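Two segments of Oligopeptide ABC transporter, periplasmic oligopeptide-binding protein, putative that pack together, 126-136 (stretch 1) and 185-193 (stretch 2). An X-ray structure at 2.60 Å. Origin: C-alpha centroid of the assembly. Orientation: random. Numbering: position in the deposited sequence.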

ATOM      1  N   PRO A 126      19.215  -9.708  23.760  1.00 42.43           N
ATOM      2  CA  PRO A 126      18.640  -8.366  23.846  1.00 41.85           C
ATOM      3  C   PRO A 126      18.563  -7.619  22.518  1.00 41.11           C
ATOM      4  O   PRO A 126      19.473  -7.680  21.696  1.00 39.22           O
ATOM      5  N   TYR A 127      17.453  -6.918  22.333  1.00 40.86           N
ATOM      6  CA  TYR A 127      17.254  -6.076  21.176  1.00 39.63           C
ATOM      7  C   TYR A 127      17.540  -4.647  21.590  1.00 42.21           C
ATOM      8  O   TYR A 127      16.986  -4.164  22.583  1.00 41.87           O
ATOM      9  N   THR A 128      18.399  -3.983  20.816  1.00 42.73           N
ATOM     10  CA  THR A 128      18.856  -2.638  21.121  1.00 44.56           C
ATOM     11  C   THR A 128      18.897  -1.837  19.842  1.00 45.25           C
ATOM     12  O   THR A 128      18.672  -2.375  18.760  1.00 46.30           O
ATOM     13  N   ALA A 129      19.203  -0.551  19.969  1.00 44.82           N
ATOM     14  CA  ALA A 129      19.316   0.329  18.814  1.00 43.65           C
ATOM     15  C   ALA A 129      20.521  -0.016  17.953  1.00 42.83           C
ATOM     16  O   ALA A 129      20.589   0.388  16.794  1.00 43.57           O
ATOM     17  N   HIS A 130      21.469  -0.764  18.506  1.00 42.57           N
ATOM     18  CA  HIS A 130      22.620  -1.200  17.724  1.00 44.24           C
ATOM     19  C   HIS A 130      22.208  -2.171  16.620  1.00 44.46           C
ATOM     20  O   HIS A 130      22.834  -2.199  15.562  1.00 47.90           O
ATOM     21  N   ASP A 131      21.144  -2.940  16.847  1.00 41.29           N
ATOM     22  CA  ASP A 131      20.601  -3.812  15.801  1.00 39.40           C
ATOM     23  C   ASP A 131      20.037  -3.030  14.611  1.00 40.97           C
ATOM     24  O   ASP A 131      20.063  -3.512  13.475  1.00 41.10           O
ATOM     25  N   ILE A 132      19.513  -1.837  14.872  1.00 41.64           N
ATOM     26  CA  ILE A 132      19.033  -0.974  13.807  1.00 41.69           C
ATOM     27  C   ILE A 132      20.224  -0.401  13.056  1.00 43.09           C
ATOM     28  O   ILE A 132      20.247  -0.415  11.828  1.00 43.83           O
ATOM     29  N   VAL A 133      21.220   0.080  13.796  1.00 44.14           N
ATOM     30  CA  VAL A 133      22.421   0.657  13.182  1.00 44.34           C
ATOM     31  C   VAL A 133      23.114  -0.402  12.332  1.00 43.01           C
ATOM     32  O   VAL A 133      23.482  -0.166  11.184  1.00 43.70           O
ATOM     33  N   PHE A 134      23.290  -1.577  12.911  1.00 43.24           N
ATOM     34  CA  PHE A 134      23.847  -2.701  12.183  1.00 44.13           C
ATOM     35  C   PHE A 134      23.121  -2.894  10.855  1.00 46.19           C
ATOM     36  O   PHE A 134      23.744  -3.041   9.809  1.00 48.62           O
ATOM     37  N   TRP A 135      21.797  -2.878  10.908  1.00 46.33           N
ATOM     38  CA  TRP A 135      20.993  -3.045   9.713  1.00 46.67           C
ATOM     39  C   TRP A 135      21.213  -1.927   8.685  1.00 48.88           C
ATOM     40  O   TRP A 135      21.473  -2.222   7.516  1.00 47.08           O
ATOM     41  N   VAL A 136      21.132  -0.659   9.098  1.00 49.41           N
ATOM     42  CA  VAL A 136      21.208   0.417   8.100  1.00 51.19           C
ATOM     43  C   VAL A 136      22.617   0.534   7.517  1.00 52.83           C
ATOM     44  O   VAL A 136      22.759   0.723   6.312  1.00 56.11           O
ATOM     45  N   GLY A 185       8.586  -0.023   5.741  1.00 47.68           N
ATOM     46  CA  GLY A 185       9.875  -0.708   5.651  1.00 46.51           C
ATOM     47  C   GLY A 185      10.326  -1.430   6.903  1.00 48.24           C
ATOM     48  O   GLY A 185       9.595  -1.518   7.894  1.00 46.78           O
ATOM     49  N   GLY A 186      11.562  -1.929   6.850  1.00 51.81           N
ATOM     50  CA  GLY A 186      12.112  -2.823   7.879  1.00 54.06           C
ATOM     51  C   GLY A 186      13.072  -2.156   8.855  1.00 53.50           C
ATOM     52  O   GLY A 186      14.140  -2.714   9.174  1.00 50.56           O
ATOM     53  N   PHE A 187      12.665  -0.993   9.367  1.00 48.18           N
ATOM     54  CA  PHE A 187      13.533  -0.169  10.205  1.00 47.35           C
ATOM     55  C   PHE A 187      13.765  -0.725  11.611  1.00 46.80           C
ATOM     56  O   PHE A 187      14.529  -0.148  12.389  1.00 47.24           O
ATOM     57  N   THR A 188      13.142  -1.860  11.920  1.00 43.35           N
ATOM     58  CA  THR A 188      13.378  -2.536  13.184  1.00 42.75           C
ATOM     59  C   THR A 188      14.749  -3.192  13.229  1.00 41.78           C
ATOM     60  O   THR A 188      15.227  -3.556  14.297  1.00 41.11           O
ATOM     61  N   GLY A 189      15.374  -3.360  12.069  1.00 43.39           N
ATOM     62  CA  GLY A 189      16.764  -3.811  11.999  1.00 41.94           C
ATOM     63  C   GLY A 189      16.896  -5.317  11.887  1.00 40.31           C
ATOM     64  O   GLY A 189      15.974  -5.993  11.443  1.00 38.50           O
ATOM     65  N   ALA A 190      18.052  -5.835  12.293  1.00 38.95           N
ATOM     66  CA  ALA A 190      18.344  -7.260  12.191  1.00 39.35           C
ATOM     67  C   ALA A 190      19.284  -7.681  13.321  1.00 39.21           C
ATOM     68  O   ALA A 190      19.978  -6.844  13.894  1.00 38.74           O
ATOM     69  N   PRO A 191      19.309  -8.982  13.647  1.00 39.23           N
ATOM     70  CA  PRO A 191      20.022  -9.458  14.839  1.00 38.61           C
ATOM     71  C   PRO A 191      21.532  -9.569  14.655  1.00 38.89           C
ATOM     72  O   PRO A 191      22.044 -10.610  14.245  1.00 38.25           O
ATOM     73  N   ALA A 192      22.233  -8.489  14.977  1.00 40.52           N
ATOM     74  CA  ALA A 192      23.685  -8.436  14.850  1.00 40.32           C
ATOM     75  C   ALA A 192      24.372  -9.570  15.600  1.00 41.11           C
ATOM     76  O   ALA A 192      25.356 -10.127  15.121  1.00 43.33           O
ATOM     77  N   HIS A 193      23.850  -9.927  16.767  1.00 40.92           N
ATOM     78  CA  HIS A 193      24.476 -10.975  17.582  1.00 40.14           C
ATOM     79  C   HIS A 193      24.522 -12.318  16.851  1.00 40.41           C
ATOM     80  O   HIS A 193      25.418 -13.131  17.097  1.00 42.33           O
TER

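Packing of the helix that begins after Thr-128 against the loop 185-191 and the start of the helix that follows it; together the two stretches bury 567 Å². Trp-135 covers the most surface. Its CA-to-CB bond points toward the loop, and with chi1 t (176°) and chi2 72° the indole lies along the Gly-186 to Gly-189 type I turn. Gly-186 O sits over one indole face, 3.4 Å from Trp-135 CZ2, while the edge of the six-membered ring meets the face of Phe-187 (chi1 m), whose CA-to-CB bond points away, in an offset edge-to-face pair, with planes at 83° and Trp-135 CZ3 3.5 Å from Phe-187 CD1. At the root of the side chain, Trp-135 CB rests 3.4 Å from Gly-189 CA. The closest pair of CA atoms is nearby, Ile-132 CA to Gly-189 CA at 4.1 Å; a CB on Gly-189 would clash with Asp-131 O and Ile-132 CA, and its backbone angles also call for glycine. This close approach lets Ala-190 N donate to Asp-131 O (3.3 Å), a carbonyl that also accepts from Trp-135 N within the helix. Ala-190 and Ala-192 are the next largest contributors, with Asp-131 close behind. Ala-190 CB points sideways, 4.3 Å from Trp-135 CD1. Ala-192 CB points toward the helix and lies over one face of Phe-134 (chi1 t), which itself points toward the second stretch, 3.6 Å from Phe-134 CG, a CH-pi contact. The CA-to-CB bond of Asp-131 (chi1 m) points sideways, but its carboxylate comes nearer, and Asp-131 OD1 accepts from Ala-192 N (3.1 Å). Water 1 extends this link, donating to Asp-131 OD1 (2.6 Å) and accepting from His-193 N (2.8 Å). Ile-132 (chi1 m, chi2 t) places CG1 3.6 Å from Thr-188 O. Tyr-127, chi1 t, reaches the same carbonyl: Tyr-127 OH donates to Thr-188 O at 2.5 Å, near the ring plane.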

ATOM      1  CB  PRO A 126      19.568  -7.631  24.821  1.00 42.12           C
ATOM      2  CG  PRO A 126      20.815  -8.440  24.866  1.00 43.58           C
ATOM      3  CD  PRO A 126      20.423  -9.852  24.591  1.00 42.87           C
ATOM      4  CB  TYR A 127      15.820  -6.187  20.676  1.00 37.47           C
ATOM      5  CG  TYR A 127      15.492  -5.222  19.576  1.00 35.47           C
ATOM      6  CD1 TYR A 127      16.141  -5.285  18.360  1.00 34.64           C
ATOM      7  CD2 TYR A 127      14.538  -4.230  19.760  1.00 37.09           C
ATOM      8  CE1 TYR A 127      15.846  -4.395  17.343  1.00 34.52           C
ATOM      9  CE2 TYR A 127      14.239  -3.330  18.749  1.00 36.55           C
ATOM     10  CZ  TYR A 127      14.893  -3.423  17.542  1.00 34.99           C
ATOM     11  OH  TYR A 127      14.581  -2.546  16.535  1.00 36.74           O
ATOM     12  CB  THR A 128      20.266  -2.649  21.739  1.00 45.59           C
ATOM     13  OG1 THR A 128      21.219  -3.070  20.757  1.00 47.31           O
ATOM     14  CG2 THR A 128      20.320  -3.596  22.930  1.00 45.32           C
ATOM     15  CB  ALA A 129      19.392   1.777  19.260  1.00 44.71           C
ATOM     16  CB  HIS A 130      23.692  -1.802  18.628  1.00 45.84           C
ATOM     17  CG  HIS A 130      24.093  -0.893  19.746  1.00 48.36           C
ATOM     18  ND1 HIS A 130      24.711   0.320  19.531  1.00 48.23           N
ATOM     19  CD2 HIS A 130      23.920  -0.995  21.086  1.00 50.27           C
ATOM     20  CE1 HIS A 130      24.912   0.920  20.690  1.00 50.87           C
ATOM     21  NE2 HIS A 130      24.442   0.144  21.649  1.00 51.46           N
ATOM     22  CB  ASP A 131      19.525  -4.724  16.377  1.00 37.20           C
ATOM     23  CG  ASP A 131      20.095  -5.767  17.300  1.00 37.48           C
ATOM     24  OD1 ASP A 131      21.172  -6.315  16.976  1.00 38.07           O
ATOM     25  OD2 ASP A 131      19.468  -6.048  18.343  1.00 36.65           O
ATOM     26  CB  ILE A 132      18.151   0.164  14.341  1.00 42.21           C
ATOM     27  CG1 ILE A 132      16.911  -0.433  15.018  1.00 42.52           C
ATOM     28  CG2 ILE A 132      17.750   1.104  13.205  1.00 42.27           C
ATOM     29  CD1 ILE A 132      16.029   0.568  15.735  1.00 42.11           C
ATOM     30  CB  VAL A 133      23.405   1.195  14.242  1.00 44.59           C
ATOM     31  CG1 VAL A 133      24.710   1.626  13.590  1.00 44.88           C
ATOM     32  CG2 VAL A 133      22.792   2.363  15.006  1.00 44.54           C
ATOM     33  CB  PHE A 134      23.733  -3.972  13.012  1.00 41.98           C
ATOM     34  CG  PHE A 134      24.113  -5.203  12.261  1.00 41.17           C
ATOM     35  CD1 PHE A 134      25.438  -5.458  11.960  1.00 40.64           C
ATOM     36  CD2 PHE A 134      23.147  -6.097  11.837  1.00 41.13           C
ATOM     37  CE1 PHE A 134      25.795  -6.592  11.259  1.00 40.20           C
ATOM     38  CE2 PHE A 134      23.498  -7.234  11.137  1.00 39.59           C
ATOM     39  CZ  PHE A 134      24.823  -7.481  10.845  1.00 39.42           C
ATOM     40  CB  TRP A 135      19.515  -3.149  10.078  1.00 45.69           C
ATOM     41  CG  TRP A 135      18.623  -3.226   8.891  1.00 45.79           C
ATOM     42  CD1 TRP A 135      18.480  -4.281   8.041  1.00 44.74           C
ATOM     43  CD2 TRP A 135      17.743  -2.205   8.417  1.00 44.00           C
ATOM     44  NE1 TRP A 135      17.564  -3.980   7.069  1.00 45.26           N
ATOM     45  CE2 TRP A 135      17.095  -2.710   7.276  1.00 44.29           C
ATOM     46  CE3 TRP A 135      17.439  -0.915   8.850  1.00 44.57           C
ATOM     47  CZ2 TRP A 135      16.156  -1.965   6.554  1.00 44.93           C
ATOM     48  CZ3 TRP A 135      16.517  -0.169   8.129  1.00 44.87           C
ATOM     49  CH2 TRP A 135      15.885  -0.696   6.993  1.00 44.59           C
ATOM     50  CB  VAL A 136      20.670   1.814   8.551  1.00 52.49           C
ATOM     51  CG1 VAL A 136      19.742   1.734   9.752  1.00 52.17           C
ATOM     52  CG2 VAL A 136      21.785   2.815   8.806  1.00 53.73           C
ATOM     53  CB  PHE A 187      13.014   1.273  10.243  1.00 46.76           C
ATOM     54  CG  PHE A 187      13.054   1.933   8.901  1.00 47.44           C
ATOM     55  CD1 PHE A 187      14.227   2.507   8.435  1.00 49.05           C
ATOM     56  CD2 PHE A 187      11.949   1.915   8.068  1.00 48.63           C
ATOM     57  CE1 PHE A 187      14.288   3.080   7.174  1.00 49.24           C
ATOM     58  CE2 PHE A 187      12.000   2.490   6.808  1.00 48.91           C
ATOM     59  CZ  PHE A 187      13.171   3.074   6.358  1.00 47.96           C
ATOM     60  CB  THR A 188      12.301  -3.592  13.457  1.00 42.12           C
ATOM     61  OG1 THR A 188      12.224  -4.490  12.349  1.00 41.84           O
ATOM     62  CG2 THR A 188      10.945  -2.914  13.662  1.00 42.95           C
ATOM     63  CB  ALA A 190      18.964  -7.563  10.834  1.00 40.34           C
ATOM     64  CB  PRO A 191      19.398 -10.831  15.085  1.00 39.27           C
ATOM     65  CG  PRO A 191      18.983 -11.295  13.731  1.00 39.06           C
ATOM     66  CD  PRO A 191      18.566 -10.065  12.978  1.00 38.23           C
ATOM     67  CB  ALA A 192      24.199  -7.100  15.344  1.00 40.26           C
ATOM     68  CB  HIS A 193      23.764 -11.117  18.932  1.00 38.98           C
ATOM     69  CG  HIS A 193      22.439 -11.809  18.857  1.00 38.96           C
ATOM     70  ND1 HIS A 193      21.285 -11.173  18.448  1.00 39.66           N
ATOM     71  CD2 HIS A 193      22.084 -13.084  19.148  1.00 38.38           C
ATOM     72  CE1 HIS A 193      20.277 -12.027  18.484  1.00 39.84           C
ATOM     73  NE2 HIS A 193      20.735 -13.194  18.910  1.00 39.60           N
TER
HETATM   74  O   HOH W   1      21.934  -8.473  18.255  1.00 32.93           O